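Local coordinates for glycolipid-binding domain-containing protein (Pseudomonas aeruginosa, PDB 2H1T), which is of unknown function but belongs to a putative glycolipid-binding family and may take part in glycolipid metabolism, at residues P45-D49 and A136-E140; G82-W86 and F97-I103; G120-G124 and Y148-A153. All blocks are in the same frame, centred on the assembly; numbering follows the deposited sequence.

After strands 16-26 and 30-38 of the six-stranded antiparallel sheet comes strand 45-54, which supplies the first half of contact 1. Before the partner arrives at 136-140, contact 2 closes a short loop of ten residues between 82-86 and 97-103, wholly within the 86-residue span of contact 1, where the chain passes from the six-stranded sheet to the mixed seven-stranded one. Contact 3 opens next, at 120-124 after helix 113-119, and closes at 148-153. Its segments alternate with those of contact 1, so the two cross. Contact 1 joins the two sheets; contact 3, on the opposite side of the chain's centre, fastens a loop to strand 142-152.

Contact 1 (P45-D49 and A136-E140); sequences PYQLD and APALE. With EDO (1,2-ethanediol), chain D.
Residues 45-49 run as a beta strand, so that alternate side chains face the loop 136-140. Tyr46 and Leu48 point toward it, and the nearest CA atoms, Tyr46 and Pro137, are 7.0 Å apart. Tyr46 takes the p rotamer with chi2 near 90°, offering one ring face to Pro137, whose CB lies 3.9 Å from the ring centroid and 13° off its normal, a CH-pi contact. A cis peptide bond precedes this proline. Ala136 CB, 3.6 Å from Tyr46 OH, is small enough to pack close against Tyr46. On the other strand face Gln47 NE2 donates to Asp49 OD1 (3.1 Å), and Gln47 packs on Gln47 of the second subunit. Leu48 (t, p) brings CD2 to 4.0 Å from Ala136 CB and CD1 to 4.2 Å from Leu139 CD2. Asp49 O accepts a weak hydrogen bond from 1,2-ethanediol O1 (3.4 Å). Strands 30-38 and 60-69 flank 45-54, and the loop between strands 126-135 and 142-152 packs over it, joining the two sheets.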
loop_
_atom_site.group_PDB
_atom_site.type_symbol
_atom_site.label_atom_id
_atom_site.label_comp_id
_atom_site.label_asym_id
_atom_site.label_seq_id
_atom_site.Cartn_x
_atom_site.Cartn_y
_atom_site.Cartn_z
ATOM N N PRO A 45 1.720 -5.351 -2.434
ATOM C CA PRO A 45 1.723 -3.884 -2.501
ATOM C C PRO A 45 3.078 -3.213 -2.366
ATOM O O PRO A 45 3.974 -3.742 -1.755
ATOM C CB PRO A 45 0.832 -3.471 -1.317
ATOM C CG PRO A 45 0.916 -4.620 -0.337
ATOM C CD PRO A 45 1.139 -5.866 -1.182
ATOM N N TYR A 46 3.221 -2.039 -2.955
ATOM C CA TYR A 46 4.364 -1.189 -2.656
ATOM C C TYR A 46 3.891 0.237 -2.396
ATOM O O TYR A 46 2.736 0.595 -2.640
ATOM C CB TYR A 46 5.423 -1.258 -3.784
ATOM C CG TYR A 46 4.954 -0.718 -5.108
ATOM C CD1 TYR A 46 5.138 0.631 -5.430
ATOM C CD2 TYR A 46 4.343 -1.549 -6.068
ATOM C CE1 TYR A 46 4.689 1.171 -6.682
ATOM C CE2 TYR A 46 3.867 -0.999 -7.325
ATOM C CZ TYR A 46 4.069 0.356 -7.613
ATOM O OH TYR A 46 3.625 0.938 -8.799
ATOM N N GLN A 47 4.780 1.032 -1.823
ATOM C CA GLN A 47 4.550 2.449 -1.708
ATOM C C GLN A 47 5.780 3.155 -2.257
ATOM O O GLN A 47 6.912 2.868 -1.825
ATOM C CB GLN A 47 4.327 2.902 -0.278
ATOM C CG GLN A 47 4.123 4.442 -0.186
ATOM C CD GLN A 47 3.492 4.912 1.112
ATOM O OE1 GLN A 47 2.531 4.301 1.611
ATOM N NE2 GLN A 47 4.031 6.004 1.678
ATOM N N LEU A 48 5.501 4.102 -3.162
ATOM C CA LEU A 48 6.504 4.951 -3.782
ATOM C C LEU A 48 6.298 6.364 -3.244
ATOM O O LEU A 48 5.193 6.908 -3.296
ATOM C CB LEU A 48 6.323 4.970 -5.306
ATOM C CG LEU A 48 7.292 5.921 -6.037
ATOM C CD1 LEU A 48 8.714 5.465 -5.845
ATOM C CD2 LEU A 48 6.989 5.982 -7.505
ATOM N N ASP A 49 7.359 6.949 -2.727
ATOM C CA ASP A 49 7.396 8.365 -2.330
ATOM C C ASP A 49 8.358 9.027 -3.287
ATOM O O ASP A 49 9.427 8.506 -3.540
ATOM C CB ASP A 49 7.916 8.530 -0.889
ATOM C CG ASP A 49 7.004 7.898 0.150
ATOM O OD1 ASP A 49 5.783 7.986 0.021
ATOM O OD2 ASP A 49 7.529 7.291 1.115
ATOM N N ALA A 136 7.684 2.146 -11.632
ATOM C CA ALA A 136 7.683 1.557 -10.292
ATOM C C ALA A 136 7.114 0.128 -10.381
ATOM O O ALA A 136 6.259 -0.146 -11.225
ATOM C CB ALA A 136 6.831 2.398 -9.325
ATOM N N PRO A 137 7.518 -0.753 -9.447
ATOM C CA PRO A 137 8.439 -0.492 -8.314
ATOM C C PRO A 137 9.954 -0.600 -8.563
ATOM O O PRO A 137 10.734 -0.243 -7.680
ATOM C CB PRO A 137 7.990 -1.547 -7.279
ATOM C CG PRO A 137 7.458 -2.669 -8.082
ATOM C CD PRO A 137 6.925 -2.105 -9.363
ATOM N N ALA A 138 10.383 -1.079 -9.727
ATOM C CA ALA A 138 11.807 -1.382 -9.910
ATOM C C ALA A 138 12.669 -0.148 -10.106
ATOM O O ALA A 138 13.850 -0.207 -9.799
ATOM C CB ALA A 138 12.018 -2.327 -11.034
ATOM N N LEU A 139 12.084 0.914 -10.651
ATOM C CA LEU A 139 12.725 2.227 -10.804
ATOM C C LEU A 139 14.042 2.118 -11.570
ATOM O O LEU A 139 15.079 2.646 -11.142
ATOM C CB LEU A 139 12.975 2.884 -9.441
ATOM C CG LEU A 139 11.797 3.152 -8.503
ATOM C CD1 LEU A 139 12.331 3.931 -7.339
ATOM C CD2 LEU A 139 10.706 3.902 -9.191
ATOM N N GLU A 140 13.984 1.396 -12.687
ATOM C CA GLU A 140 15.121 1.260 -13.618
ATOM C C GLU A 140 14.856 2.130 -14.836
ATOM O O GLU A 140 14.095 1.741 -15.718
ATOM C CB GLU A 140 15.269 -0.196 -14.018
ATOM C CG GLU A 140 15.874 -1.012 -12.923
ATOM C CD GLU A 140 15.552 -2.492 -13.044
ATOM O OE1 GLU A 140 14.749 -2.881 -13.935
ATOM O OE2 GLU A 140 16.084 -3.254 -12.219
HETATM C C1 EDO D . 10.783 11.078 -0.777
HETATM O O1 EDO D . 11.466 10.797 -2.000
HETATM C C2 EDO D . 10.483 12.570 -0.675
HETATM O O2 EDO D . 9.204 12.818 -0.043
#

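Contact 2 (G82-W86 and F97-I103); sequences GRGHW and FDGCLDI
Residues 82-86 and 97-99 run antiparallel, with CA atoms 4.1 Å apart at Gly84 and Gly99, 5.3 Å at His85 and Asp98, and 6.5 Å at Trp86 and Phe97. Backbone hydrogen bonding begins with a type II beta turn from Phe97 to Cys100, closed by Cys100 N to Phe97 O (3.0 Å). Gly99, third in the turn (phi/psi 92/-16), has the positive phi that suits glycine there, and its N donates to Gly84 O (2.8 Å). Gly84 also needs glycine: at 98/13 a CB would collide with the preceding carbonyl and crowd Gly99 CA. Its bare CA instead makes a CA-H...O contact with Cys100 O (3.5 Å), while Asp98 CA makes another with Gly84 O (3.3 Å). One side-chain hydrogen bond joins the segments, from Trp86 NE1 to Cys100 O (2.7 Å), giving the otherwise buried indole its polar partner. A water bridges Trp86 N (2.8 Å) and Asp98 OD1 (2.7 Å).

Apolar contacts surround the indole of Trp86, chi1 m and chi2 73°. Phe97 CB lies over its five-membered ring, 4.1 Å from the centroid, as a CH-pi contact; Cys100 CB is 4.1 Å from Trp86 CE2, and Ile103 CG1 3.7 Å from Trp86 CH2. Leu101 CD2 reaches back to Gly84 N (3.5 Å). Beyond the segments, Leu60, Leu78 and Leu132 extend the apolar packing around the indole. The whole is a type II turn with glycine at its third position, packed against Trp86 where the chain passes from edge strand 86-88 of the antiparallel sheet to edge strand 102-106 of the mixed sheet.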
loop_
_atom_site.group_PDB
_atom_site.type_symbol
_atom_site.label_atom_id
_atom_site.label_comp_id
_atom_site.label_asym_id
_atom_site.label_seq_id
_atom_site.Cartn_x
_atom_site.Cartn_y
_atom_site.Cartn_z
ATOM N N GLY A 82 18.635 20.223 -17.379
ATOM C CA GLY A 82 17.595 20.906 -18.159
ATOM C C GLY A 82 17.873 20.967 -19.667
ATOM O O GLY A 82 17.069 21.543 -20.443
ATOM N N ARG A 83 19.025 20.427 -20.078
ATOM C CA ARG A 83 19.431 20.429 -21.477
ATOM C C ARG A 83 19.738 19.039 -21.996
ATOM O O ARG A 83 20.400 18.913 -23.043
ATOM C CB ARG A 83 20.641 21.343 -21.661
ATOM C CG ARG A 83 20.369 22.750 -21.225
ATOM C CD ARG A 83 21.628 23.577 -21.201
ATOM N NE ARG A 83 22.232 23.477 -19.881
ATOM C CZ ARG A 83 23.493 23.118 -19.613
ATOM N NH1 ARG A 83 24.360 22.823 -20.571
ATOM N NH2 ARG A 83 23.894 23.087 -18.360
ATOM N N GLY A 84 19.254 18.010 -21.279
ATOM C CA GLY A 84 19.307 16.623 -21.721
ATOM C C GLY A 84 20.452 15.775 -21.154
ATOM O O GLY A 84 20.691 14.673 -21.650
ATOM N N HIS A 85 21.140 16.277 -20.121
ATOM C CA HIS A 85 22.299 15.575 -19.537
ATOM C C HIS A 85 22.017 15.217 -18.100
ATOM O O HIS A 85 21.640 16.056 -17.290
ATOM C CB HIS A 85 23.587 16.406 -19.654
ATOM C CG HIS A 85 23.772 16.992 -21.014
ATOM N ND1 HIS A 85 23.469 18.305 -21.303
ATOM C CD2 HIS A 85 24.165 16.430 -22.178
ATOM C CE1 HIS A 85 23.673 18.529 -22.587
ATOM N NE2 HIS A 85 24.111 17.412 -23.135
ATOM N N TRP A 86 22.186 13.936 -17.802
ATOM C CA TRP A 86 21.771 13.394 -16.513
ATOM C C TRP A 86 22.894 12.889 -15.704
ATOM O O TRP A 86 23.932 12.457 -16.225
ATOM C CB TRP A 86 20.809 12.248 -16.749
ATOM C CG TRP A 86 19.518 12.726 -17.379
ATOM C CD1 TRP A 86 19.341 13.140 -18.673
ATOM C CD2 TRP A 86 18.263 12.902 -16.720
ATOM N NE1 TRP A 86 18.031 13.505 -18.863
ATOM C CE2 TRP A 86 17.357 13.398 -17.674
ATOM C CE3 TRP A 86 17.814 12.696 -15.411
ATOM C CZ2 TRP A 86 16.034 13.685 -17.354
ATOM C CZ3 TRP A 86 16.479 12.947 -15.106
ATOM C CH2 TRP A 86 15.614 13.443 -16.078
ATOM N N PHE A 97 20.915 8.343 -20.965
ATOM C CA PHE A 97 19.683 9.135 -20.889
ATOM C C PHE A 97 19.824 10.433 -21.675
ATOM O O PHE A 97 18.929 11.284 -21.672
ATOM C CB PHE A 97 19.320 9.444 -19.432
ATOM C CG PHE A 97 19.218 8.228 -18.558
ATOM C CD1 PHE A 97 18.917 6.965 -19.092
ATOM C CD2 PHE A 97 19.370 8.334 -17.195
ATOM C CE1 PHE A 97 18.825 5.856 -18.268
ATOM C CE2 PHE A 97 19.260 7.205 -16.370
ATOM C CZ PHE A 97 19.007 5.985 -16.912
ATOM N N ASP A 98 20.949 10.586 -22.366
ATOM C CA ASP A 98 21.183 11.806 -23.124
ATOM C C ASP A 98 19.972 12.191 -23.961
ATOM O O ASP A 98 19.392 11.342 -24.623
ATOM C CB ASP A 98 22.405 11.627 -24.030
ATOM C CG ASP A 98 23.737 11.814 -23.297
ATOM O OD1 ASP A 98 23.800 12.274 -22.125
ATOM O OD2 ASP A 98 24.756 11.521 -23.944
ATOM N N GLY A 99 19.584 13.462 -23.926
ATOM C CA GLY A 99 18.440 13.963 -24.707
ATOM C C GLY A 99 17.102 13.945 -24.005
ATOM O O GLY A 99 16.168 14.582 -24.458
ATOM N N CYS A 100 16.975 13.213 -22.903
ATOM C CA CYS A 100 15.713 13.242 -22.167
ATOM C C CYS A 100 15.591 14.539 -21.395
ATOM O O CYS A 100 16.477 14.885 -20.635
ATOM C CB CYS A 100 15.634 12.076 -21.158
ATOM S SG CYS A 100 15.514 10.483 -21.934
ATOM N N LEU A 101 14.500 15.265 -21.607
ATOM C CA LEU A 101 14.207 16.494 -20.849
ATOM C C LEU A 101 13.129 16.310 -19.755
ATOM O O LEU A 101 13.048 17.138 -18.825
ATOM C CB LEU A 101 13.702 17.579 -21.816
ATOM C CG LEU A 101 14.647 17.955 -22.967
ATOM C CD1 LEU A 101 14.020 19.037 -23.842
ATOM C CD2 LEU A 101 15.972 18.386 -22.448
ATOM N N ASP A 102 12.271 15.281 -19.915
ATOM C CA ASP A 102 11.128 15.037 -19.038
ATOM C C ASP A 102 11.218 13.601 -18.499
ATOM O O ASP A 102 11.771 12.695 -19.158
ATOM C CB ASP A 102 9.790 15.230 -19.745
ATOM C CG ASP A 102 9.770 16.437 -20.624
ATOM O OD1 ASP A 102 9.755 17.599 -20.103
ATOM O OD2 ASP A 102 9.810 16.219 -21.851
ATOM N N ILE A 103 10.682 13.425 -17.308
ATOM C CA ILE A 103 10.508 12.111 -16.698
ATOM C C ILE A 103 9.039 11.690 -16.903
ATOM O O ILE A 103 8.143 12.533 -16.946
ATOM C CB ILE A 103 10.888 12.135 -15.187
ATOM C CG1 ILE A 103 12.396 11.991 -15.026
ATOM C CG2 ILE A 103 10.276 10.990 -14.406
ATOM C CD1 ILE A 103 12.850 11.905 -13.538
HETATM O O HOH W 1 17.685 17.512 -18.958
HETATM O O HOH W 2 22.550 11.993 -19.717
#

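Contact 3 (G120-G124 and Y148-A153); sequences GLADG and YTRLDA
A loop that follows helix 113-119 is fastened here to the end of beta strand 142-152, next to a classic beta bulge in which Leu151 and Asp152 both face His155. Gly120 leaves the helix with positive phi (57/47), a conformation glycine adopts easily, and the chain then extends through Leu121 and Ala122 toward strand 126-135. The CA atoms of Asp123 and Arg150 approach to 5.1 Å. One backbone hydrogen bond crosses, Gly124 N to Arg150 O (2.7 Å), just ahead of the pairing between strands 126-135 and 142-152. Gly124 suits this place because at 92/-10 a side chain would be jammed against the preceding carbonyl.

Arg150, extended with chi1 to chi3 all t, has the largest covered area of any residue here. Its NE donates to Asp123 OD1 at 2.8 Å in a salt bridge, with a weaker bond from NH2 to the same OD1 at 3.2 Å. Asp123, chi1 m, swings its carboxylate alongside the guanidinium edge, and its OD1 also comes within 3.3 Å of Asp152 CA. Ala122 CA lies over one guanidinium face, its CB pointing away. A water donates to Leu121 O (2.9 Å) and accepts a weak hydrogen bond from Arg150 NH1 (3.1 Å). Leu121 turns inward: its CB touches Arg150 CB (3.9 Å) and its CD1 approaches Tyr148 O (3.7 Å), with Ala127 and Tyr156 beside it.

The charged pair thus lies at a largely exposed surface, NE and NH2 of Arg150 sharing the single OD1, whereas the backbone bond at Gly124 and the buried Leu121 do not depend on charge.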
loop_
_atom_site.group_PDB
_atom_site.type_symbol
_atom_site.label_atom_id
_atom_site.label_comp_id
_atom_site.label_asym_id
_atom_site.label_seq_id
_atom_site.Cartn_x
_atom_site.Cartn_y
_atom_site.Cartn_z
ATOM N N GLY A 120 4.383 24.130 -24.563
ATOM C CA GLY A 120 3.527 25.256 -24.886
ATOM C C GLY A 120 2.933 25.129 -26.290
ATOM O O GLY A 120 2.963 26.063 -27.080
ATOM N N LEU A 121 2.399 23.948 -26.606
ATOM C CA LEU A 121 1.941 23.690 -27.962
ATOM C C LEU A 121 0.701 24.510 -28.316
ATOM O O LEU A 121 -0.085 24.869 -27.442
ATOM C CB LEU A 121 1.618 22.203 -28.092
ATOM C CG LEU A 121 2.748 21.179 -27.977
ATOM C CD1 LEU A 121 2.179 19.746 -28.031
ATOM C CD2 LEU A 121 3.843 21.347 -29.045
ATOM N N ALA A 122 0.522 24.798 -29.606
ATOM C CA ALA A 122 -0.732 25.382 -30.096
ATOM C C ALA A 122 -1.596 24.270 -30.609
ATOM O O ALA A 122 -1.107 23.180 -30.846
ATOM C CB ALA A 122 -0.472 26.344 -31.190
ATOM N N ASP A 123 -2.889 24.543 -30.780
ATOM C CA ASP A 123 -3.809 23.598 -31.383
ATOM C C ASP A 123 -3.249 23.005 -32.662
ATOM O O ASP A 123 -2.841 23.724 -33.610
ATOM C CB ASP A 123 -5.133 24.273 -31.758
ATOM C CG ASP A 123 -6.032 24.583 -30.565
ATOM O OD1 ASP A 123 -5.742 24.183 -29.433
ATOM O OD2 ASP A 123 -7.062 25.259 -30.786
ATOM N N GLY A 124 -3.272 21.689 -32.699
ATOM C CA GLY A 124 -2.958 20.958 -33.875
ATOM C C GLY A 124 -1.501 20.615 -33.895
ATOM O O GLY A 124 -1.095 19.804 -34.714
ATOM N N TYR A 148 3.310 14.028 -28.251
ATOM C CA TYR A 148 2.160 14.785 -27.785
ATOM C C TYR A 148 1.626 15.692 -28.897
ATOM O O TYR A 148 2.378 16.421 -29.562
ATOM C CB TYR A 148 2.545 15.648 -26.577
ATOM C CG TYR A 148 2.706 14.936 -25.255
ATOM C CD1 TYR A 148 3.834 14.150 -24.990
ATOM C CD2 TYR A 148 1.788 15.135 -24.232
ATOM C CE1 TYR A 148 3.990 13.500 -23.721
ATOM C CE2 TYR A 148 1.932 14.510 -22.994
ATOM C CZ TYR A 148 3.025 13.693 -22.762
ATOM O OH TYR A 148 3.154 13.081 -21.541
ATOM N N THR A 149 0.304 15.644 -29.101
ATOM C CA THR A 149 -0.352 16.583 -29.967
ATOM C C THR A 149 -1.461 17.329 -29.216
ATOM O O THR A 149 -2.333 16.700 -28.600
ATOM C CB THR A 149 -0.881 15.837 -31.211
ATOM O OG1 THR A 149 0.216 15.090 -31.801
ATOM C CG2 THR A 149 -1.466 16.807 -32.206
ATOM N N ARG A 150 -1.441 18.662 -29.265
ATOM C CA ARG A 150 -2.516 19.445 -28.697
ATOM C C ARG A 150 -3.743 19.456 -29.618
ATOM O O ARG A 150 -3.681 19.893 -30.774
ATOM C CB ARG A 150 -2.059 20.867 -28.357
ATOM C CG ARG A 150 -3.196 21.771 -27.931
ATOM C CD ARG A 150 -2.704 23.075 -27.356
ATOM N NE ARG A 150 -3.732 24.084 -27.462
ATOM C CZ ARG A 150 -3.793 25.207 -26.749
ATOM N NH1 ARG A 150 -2.889 25.473 -25.830
ATOM N NH2 ARG A 150 -4.830 26.031 -26.922
ATOM N N LEU A 151 -4.870 18.998 -29.098
ATOM C CA LEU A 151 -6.108 18.893 -29.884
ATOM C C LEU A 151 -6.919 20.154 -29.648
ATOM O O LEU A 151 -7.466 20.752 -30.587
ATOM C CB LEU A 151 -6.918 17.646 -29.517
ATOM C CG LEU A 151 -6.177 16.298 -29.640
ATOM C CD1 LEU A 151 -7.093 15.159 -29.169
ATOM C CD2 LEU A 151 -5.676 16.093 -31.077
ATOM N N ASP A 152 -7.026 20.531 -28.375
ATOM C CA ASP A 152 -7.564 21.834 -27.967
ATOM C C ASP A 152 -6.945 22.187 -26.620
ATOM O O ASP A 152 -6.044 21.464 -26.156
ATOM C CB ASP A 152 -9.125 21.860 -27.992
ATOM C CG ASP A 152 -9.783 20.932 -26.988
ATOM O OD1 ASP A 152 -9.154 20.513 -26.002
ATOM O OD2 ASP A 152 -11.001 20.664 -27.153
ATOM N N ALA A 153 -7.379 23.285 -25.992
ATOM C CA ALA A 153 -6.728 23.700 -24.717
ATOM C C ALA A 153 -6.765 22.632 -23.665
ATOM O O ALA A 153 -5.851 22.538 -22.870
ATOM C CB ALA A 153 -7.359 24.949 -24.144
HETATM O O HOH W 3 -0.090 25.230 -24.598
#